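Side-chain contacts in Nrps/pks (Streptomyces albus, PDB 4OPF), which is a ketosynthase domain of the AT-less type I polyketide synthase for oxazolomycin and probably handles the growing acyl chain: residues 84-87 with 88-92; 95-98 with 99-103; 67-70 with 71-75. All coordinates share one frame; numbering follows the deposited sequence.

Interaction 1 of 3, residues 84-87 with 88-92; sequences LLEE and TLFAF
The ring of F90 has the carbonyl oxygen of E86 over one face and the carboxylate of E87 at an edge. E86 O sits off centre, near the rim, 3.3 Å from F90 CG. At the edge, near the ring plane, E87 OE2 comes to 3.7 Å from F90 CD2, with carboxylate and ring planes 84° apart, nearly perpendicular. The polarised C-H of the rim suits that oxygen. The extended chain of E86 runs beside the ring and points the same way, E86 OE1 standing 4.2 Å from F90 CE2. Both carboxylates have stronger partners elsewhere: R17 makes salt bridges to E86 and E87, R428 a second one to E86, and S15 a hydrogen bond to E87. F90 in turn makes a cation-pi contact with R423. A serine in place of F90 would probably leave R423 without its aromatic partner and open a gap beside the two glutamates.

On another side of the helix, T88 turns its hydroxyl back toward the preceding turn. With the hydroxyl beside the backbone N (chi1 -60°), T88 OG1 hydrogen-bonds L84 O at 2.7 Å. T88 N reaches L84 O as well, at 2.8 Å, and the two donors arrive from opposite faces of the carbonyl plane. Threonine suits this wall of L143, F147 and V229, because its hydroxyl finds an acceptor within its own helix. The helical bonds continue from L89 N to L85 O, F90 N to E86 O and A91 N to E87 O.

One flank of this buried helix is therefore apolar, its hydroxyl satisfied internally, while another gathers glutamates, arginines and an aromatic ring. The nearby arginines would probably keep both glutamates ionised, and through R17 and R428 the pair ties helix 79-95 to strand 9-17 and to the C-terminal tail.

Interaction 2 of 3, residues 95-98 with 99-103; sequences AGYA and PDELK
Two hydrogen bonds join A98 to E101, one running in each direction. A98 N donates to E101 OE2 at 2.9 Å in a nearly straight bond (164°), meeting the oxygen on its anti side and somewhat out of the carboxylate plane. In return E101 N gives its hydrogen to A98 O at 3.0 Å, approaching from above the carbonyl plane, not along a lone pair. Glutamate suits the place: with CG beside its own backbone N (chi1 -63°) and the chain extended beyond it, the carboxylate reaches back to the start of the turn. Within the turn, L102 N also bonds to P99 O.

The charged and aromatic contacts gather round R418, which makes a salt bridge to E101 OE1, a cation-pi contact with the Y97 ring and a hydrogen bond to G96 O. E101 OE1 lies obliquely to that ring, 3.9 Å from Y97 CD2. The phenol of Y97 reaches D243, where its hydroxyl is hydrogen-bonded.

Apolar packing completes the turn. L102 crosses Y97 at about a right angle, with L102 CD2 lying 4.0 Å from Y97 CD2 and L102 CD1 the same distance from Y97 CB. L102 also rests on F92, so the turn folds back on helix 79-95. A98 CB packs against P99 CD at 3.5 Å. Proline fits here because the first residue of a helical turn need not offer an N-H.

G96, with positive phi (87°), ends helix 79-95 in a Schellman motif, a backbone shape that favours glycine. The E101 bond resembles the glutamate half of a capping box, though the methyl of A98 has no polar atom to return it. One carboxylate thus spends an oxygen on the peptide N-H and the other on R418, which would probably hold it ionised.

Interaction 3 of 3, residues 67-70 with 71-75; sequences FHLS and DADAA
S70 and D73 turn their polar side chains toward one another's backbone across the first turn of helix 71-76. S70 holds OG between its backbone N and its carbonyl carbon (chi1 62°), which swings the oxygen forward over the helix start, where D73 N donates to S70 OG at 3.0 Å. D73 leans the opposite way along the chain. Its CG lies beside its own backbone N, which carries the carboxylate back until D73 OD2 accepts from S70 N at 3.2 Å. That bond is almost straight (172°) but meets OD2 from above the carboxylate plane.

The exchange draws the two side chains close, but the approach of S70 OG to the carboxylate oxygens of D73 has poor geometry for a hydrogen bond. Nearby, A72 CB lies 4.0 Å from S70 OG.

L69 approaches D73 at a slant, placing L69 CD2 4.1 Å from D73 OD2. Apolar neighbours of L69 include P64, M77 and L82, so an apolar leucine suits the place, packing the loop before the helix on P64, on M77 and, on helix 79-95, on L82. A74 packs on P64 and L82 as well, while A74 N begins the regular helical bonding to S70 O at 3.0 Å. D71 is directed elsewhere and makes a salt bridge with R429. Acidic residues at these first positions would also probably interact favourably with the positive end of the helix dipole.

Serine suits the N-cap because its short side chain can reach an N-H that the helix itself leaves without an acceptor, and aspartate can satisfy the N-H of the cap residue in return. This reciprocal pair, S70 at the N-cap and D73 three residues on, is a capping box, a classic start signal of an alpha-helix.

The three contacts follow the chain in the order 3, 1, 2. Interactions 1 and 2 lie with centres about 11 Å apart and are joined by a probable hydrogen bond from Y97 N to F92 O, 2.9 Å. Interaction 3 is about 17 Å from interaction 1, centre to centre, yet F67 CE1 comes within 3.6 Å of L85 O. L89 bridges the other two, its CD1 packing on P99 CG and its CD2 on F67 CZ. Interactions 2 and 3 do not touch, their nearest atoms being about 8 Å apart. Together they mark the capped start of short helix 71-76, the buried middle of helix 79-95 and its exit toward strand 107-112, in the thiolase-like N-terminal half; no ligand is part of them.

Interaction 1 of 3, residues 84-87 with 88-92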
# COMPACT_ATOMS: atom_id res chain seq x y z
N LEU A 84 -1.65 19.42 -0.78
CA LEU A 84 -2.47 18.32 -1.30
C LEU A 84 -3.96 18.62 -1.23
O LEU A 84 -4.72 18.22 -2.11
CB LEU A 84 -2.23 17.04 -0.53
CG LEU A 84 -1.05 16.24 -1.00
CD1 LEU A 84 -0.93 15.05 -0.05
CD2 LEU A 84 -1.23 15.72 -2.44
N LEU A 85 -4.40 19.26 -0.14
CA LEU A 85 -5.82 19.65 -0.04
C LEU A 85 -6.25 20.57 -1.22
O LEU A 85 -7.28 20.34 -1.85
CB LEU A 85 -6.11 20.36 1.30
CG LEU A 85 -6.18 19.40 2.49
CD1 LEU A 85 -6.14 20.18 3.79
CD2 LEU A 85 -7.49 18.63 2.44
N GLU A 86 -5.43 21.58 -1.49
CA GLU A 86 -5.69 22.48 -2.62
C GLU A 86 -5.69 21.73 -3.91
O GLU A 86 -6.59 21.89 -4.73
CB GLU A 86 -4.65 23.60 -2.79
CG GLU A 86 -4.71 24.70 -1.83
CD GLU A 86 -3.81 25.90 -2.19
OE1 GLU A 86 -3.08 25.91 -3.23
OE2 GLU A 86 -3.82 26.87 -1.38
N GLU A 87 -4.63 20.99 -4.15
CA GLU A 87 -4.52 20.34 -5.45
C GLU A 87 -5.57 19.26 -5.66
O GLU A 87 -5.96 19.01 -6.78
CB GLU A 87 -3.16 19.75 -5.67
CG GLU A 87 -2.12 20.82 -5.86
CD GLU A 87 -2.38 21.68 -7.11
OE1 GLU A 87 -2.84 21.19 -8.20
OE2 GLU A 87 -2.11 22.87 -6.98
N THR A 88 -5.99 18.57 -4.60
CA THR A 88 -7.06 17.59 -4.74
C THR A 88 -8.35 18.33 -5.09
O THR A 88 -9.06 17.89 -6.00
CB THR A 88 -7.21 16.73 -3.48
OG1 THR A 88 -5.97 16.05 -3.24
CG2 THR A 88 -8.39 15.77 -3.62
N LEU A 89 -8.65 19.43 -4.41
CA LEU A 89 -9.77 20.25 -4.79
C LEU A 89 -9.70 20.64 -6.27
O LEU A 89 -10.70 20.54 -6.98
CB LEU A 89 -9.89 21.48 -3.93
CG LEU A 89 -11.00 22.45 -4.33
CD1 LEU A 89 -12.40 21.83 -4.23
CD2 LEU A 89 -10.88 23.67 -3.47
N PHE A 90 -8.53 21.06 -6.74
CA PHE A 90 -8.39 21.46 -8.11
C PHE A 90 -8.54 20.29 -9.08
O PHE A 90 -9.02 20.47 -10.21
CB PHE A 90 -7.07 22.20 -8.36
CG PHE A 90 -6.89 23.49 -7.58
CD1 PHE A 90 -7.94 24.18 -7.04
CD2 PHE A 90 -5.62 23.97 -7.36
CE1 PHE A 90 -7.74 25.35 -6.30
CE2 PHE A 90 -5.41 25.15 -6.62
CZ PHE A 90 -6.47 25.83 -6.10
N ALA A 91 -8.14 19.10 -8.70
CA ALA A 91 -8.36 17.94 -9.57
C ALA A 91 -9.83 17.61 -9.69
O ALA A 91 -10.30 17.26 -10.76
CB ALA A 91 -7.59 16.74 -9.08
N PHE A 92 -10.58 17.75 -8.61
CA PHE A 92 -12.03 17.55 -8.68
C PHE A 92 -12.69 18.58 -9.60
O PHE A 92 -13.57 18.23 -10.38
CB PHE A 92 -12.67 17.65 -7.30
CG PHE A 92 -12.29 16.55 -6.35
CD1 PHE A 92 -11.77 15.36 -6.77
CD2 PHE A 92 -12.43 16.73 -5.01
CE1 PHE A 92 -11.43 14.34 -5.88
CE2 PHE A 92 -12.14 15.70 -4.10
CZ PHE A 92 -11.64 14.50 -4.55

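Interaction 2 of 3, residues 95-98 with 99-103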
# COMPACT_ATOMS: atom_id res chain seq x y z
N ALA A 95 -12.11 17.58 -13.17
CA ALA A 95 -12.98 16.46 -13.53
C ALA A 95 -14.43 16.87 -13.70
O ALA A 95 -15.24 16.10 -14.22
CB ALA A 95 -12.92 15.36 -12.46
N GLY A 96 -14.76 18.06 -13.23
CA GLY A 96 -16.10 18.57 -13.30
C GLY A 96 -16.98 18.16 -12.14
O GLY A 96 -18.20 18.26 -12.26
N TYR A 97 -16.41 17.76 -11.00
CA TYR A 97 -17.21 17.35 -9.82
C TYR A 97 -17.02 18.39 -8.72
O TYR A 97 -15.89 18.76 -8.41
CB TYR A 97 -16.80 15.97 -9.27
CG TYR A 97 -17.23 14.83 -10.12
CD1 TYR A 97 -16.42 14.36 -11.13
CD2 TYR A 97 -18.48 14.25 -9.95
CE1 TYR A 97 -16.84 13.32 -11.97
CE2 TYR A 97 -18.92 13.20 -10.75
CZ TYR A 97 -18.10 12.75 -11.77
OH TYR A 97 -18.54 11.74 -12.59
N ALA A 98 -18.10 18.83 -8.10
CA ALA A 98 -17.99 19.64 -6.88
C ALA A 98 -17.77 18.65 -5.72
O ALA A 98 -18.19 17.51 -5.80
CB ALA A 98 -19.29 20.46 -6.66
N PRO A 99 -17.13 19.08 -4.64
CA PRO A 99 -16.89 18.18 -3.48
C PRO A 99 -18.16 17.52 -2.93
O PRO A 99 -18.10 16.35 -2.51
CB PRO A 99 -16.30 19.13 -2.43
CG PRO A 99 -15.63 20.17 -3.23
CD PRO A 99 -16.56 20.41 -4.41
N ASP A 100 -19.26 18.26 -2.88
CA ASP A 100 -20.54 17.69 -2.44
C ASP A 100 -20.99 16.48 -3.24
O ASP A 100 -21.67 15.64 -2.71
CB ASP A 100 -21.67 18.74 -2.51
CG ASP A 100 -21.75 19.58 -1.26
OD1 ASP A 100 -20.85 19.47 -0.37
OD2 ASP A 100 -22.70 20.39 -1.17
N GLU A 101 -20.65 16.40 -4.51
CA GLU A 101 -20.97 15.21 -5.28
C GLU A 101 -20.09 13.99 -4.91
O GLU A 101 -20.39 12.88 -5.35
CB GLU A 101 -20.77 15.46 -6.76
CG GLU A 101 -21.67 16.54 -7.37
CD GLU A 101 -21.37 16.78 -8.86
OE1 GLU A 101 -21.92 16.02 -9.71
OE2 GLU A 101 -20.54 17.68 -9.20
N LEU A 102 -18.98 14.18 -4.20
CA LEU A 102 -18.03 13.10 -3.96
C LEU A 102 -18.08 12.65 -2.50
O LEU A 102 -17.62 11.57 -2.13
CB LEU A 102 -16.63 13.52 -4.37
CG LEU A 102 -16.45 13.79 -5.85
CD1 LEU A 102 -15.02 14.10 -6.15
CD2 LEU A 102 -16.84 12.62 -6.72
N LYS A 103 -18.69 13.44 -1.67
CA LYS A 103 -18.67 13.13 -0.26
C LYS A 103 -19.48 11.89 0.09
O LYS A 103 -20.51 11.59 -0.49
CB LYS A 103 -19.04 14.36 0.57
CG LYS A 103 -20.47 14.66 0.73
CD LYS A 103 -20.67 16.09 1.30
CE LYS A 103 -19.84 16.41 2.54
NZ LYS A 103 -20.07 15.47 3.69

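Interaction 3 of 3, residues 67-70 with 71-75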
# COMPACT_ATOMS: atom_id res chain seq x y z
N PHE A 67 -10.76 25.19 3.98
CA PHE A 67 -10.74 23.79 4.40
C PHE A 67 -11.16 23.54 5.83
O PHE A 67 -10.85 22.47 6.39
CB PHE A 67 -9.34 23.19 4.07
CG PHE A 67 -9.02 23.26 2.61
CD1 PHE A 67 -9.49 22.28 1.77
CD2 PHE A 67 -8.41 24.37 2.06
CE1 PHE A 67 -9.26 22.39 0.40
CE2 PHE A 67 -8.21 24.50 0.71
CZ PHE A 67 -8.62 23.48 -0.13
N HIS A 68 -11.86 24.49 6.44
CA HIS A 68 -12.30 24.31 7.83
C HIS A 68 -11.18 24.08 8.78
O HIS A 68 -11.29 23.33 9.75
CB HIS A 68 -13.38 23.20 7.95
CG HIS A 68 -14.47 23.35 6.94
ND1 HIS A 68 -14.85 22.34 6.08
CD2 HIS A 68 -15.19 24.45 6.58
CE1 HIS A 68 -15.80 22.79 5.28
NE2 HIS A 68 -16.01 24.07 5.55
N LEU A 69 -10.10 24.81 8.57
CA LEU A 69 -8.95 24.72 9.45
C LEU A 69 -8.70 26.09 10.04
O LEU A 69 -8.85 27.10 9.38
CB LEU A 69 -7.70 24.27 8.70
CG LEU A 69 -7.72 22.82 8.15
CD1 LEU A 69 -6.55 22.57 7.21
CD2 LEU A 69 -7.73 21.79 9.30
N SER A 70 -8.25 26.09 11.27
CA SER A 70 -7.82 27.33 11.88
C SER A 70 -6.37 27.63 11.43
O SER A 70 -5.70 26.76 10.87
CB SER A 70 -7.88 27.21 13.37
OG SER A 70 -7.01 26.22 13.84
N ASP A 71 -5.92 28.86 11.67
CA ASP A 71 -4.54 29.22 11.37
C ASP A 71 -3.61 28.46 12.27
O ASP A 71 -2.54 28.12 11.85
CB ASP A 71 -4.29 30.69 11.56
CG ASP A 71 -4.99 31.54 10.52
OD1 ASP A 71 -5.21 31.07 9.40
OD2 ASP A 71 -5.32 32.69 10.83
N ALA A 72 -4.01 28.18 13.48
CA ALA A 72 -3.16 27.43 14.37
C ALA A 72 -3.07 25.99 13.88
O ALA A 72 -1.98 25.42 13.91
CB ALA A 72 -3.69 27.45 15.78
N ASP A 73 -4.17 25.43 13.39
CA ASP A 73 -4.17 24.06 12.90
C ASP A 73 -3.18 24.01 11.71
O ASP A 73 -2.30 23.15 11.64
CB ASP A 73 -5.58 23.66 12.34
CG ASP A 73 -6.65 23.36 13.43
OD1 ASP A 73 -6.27 22.99 14.58
OD2 ASP A 73 -7.89 23.48 13.06
N ALA A 74 -3.37 24.93 10.77
CA ALA A 74 -2.58 24.99 9.61
C ALA A 74 -1.12 25.23 9.93
O ALA A 74 -0.27 24.60 9.33
CB ALA A 74 -3.11 26.06 8.68
N ALA A 75 -0.82 26.09 10.90
CA ALA A 75 0.57 26.33 11.25
C ALA A 75 1.22 25.10 11.84
O ALA A 75 2.41 24.97 11.76
CB ALA A 75 0.70 27.49 12.22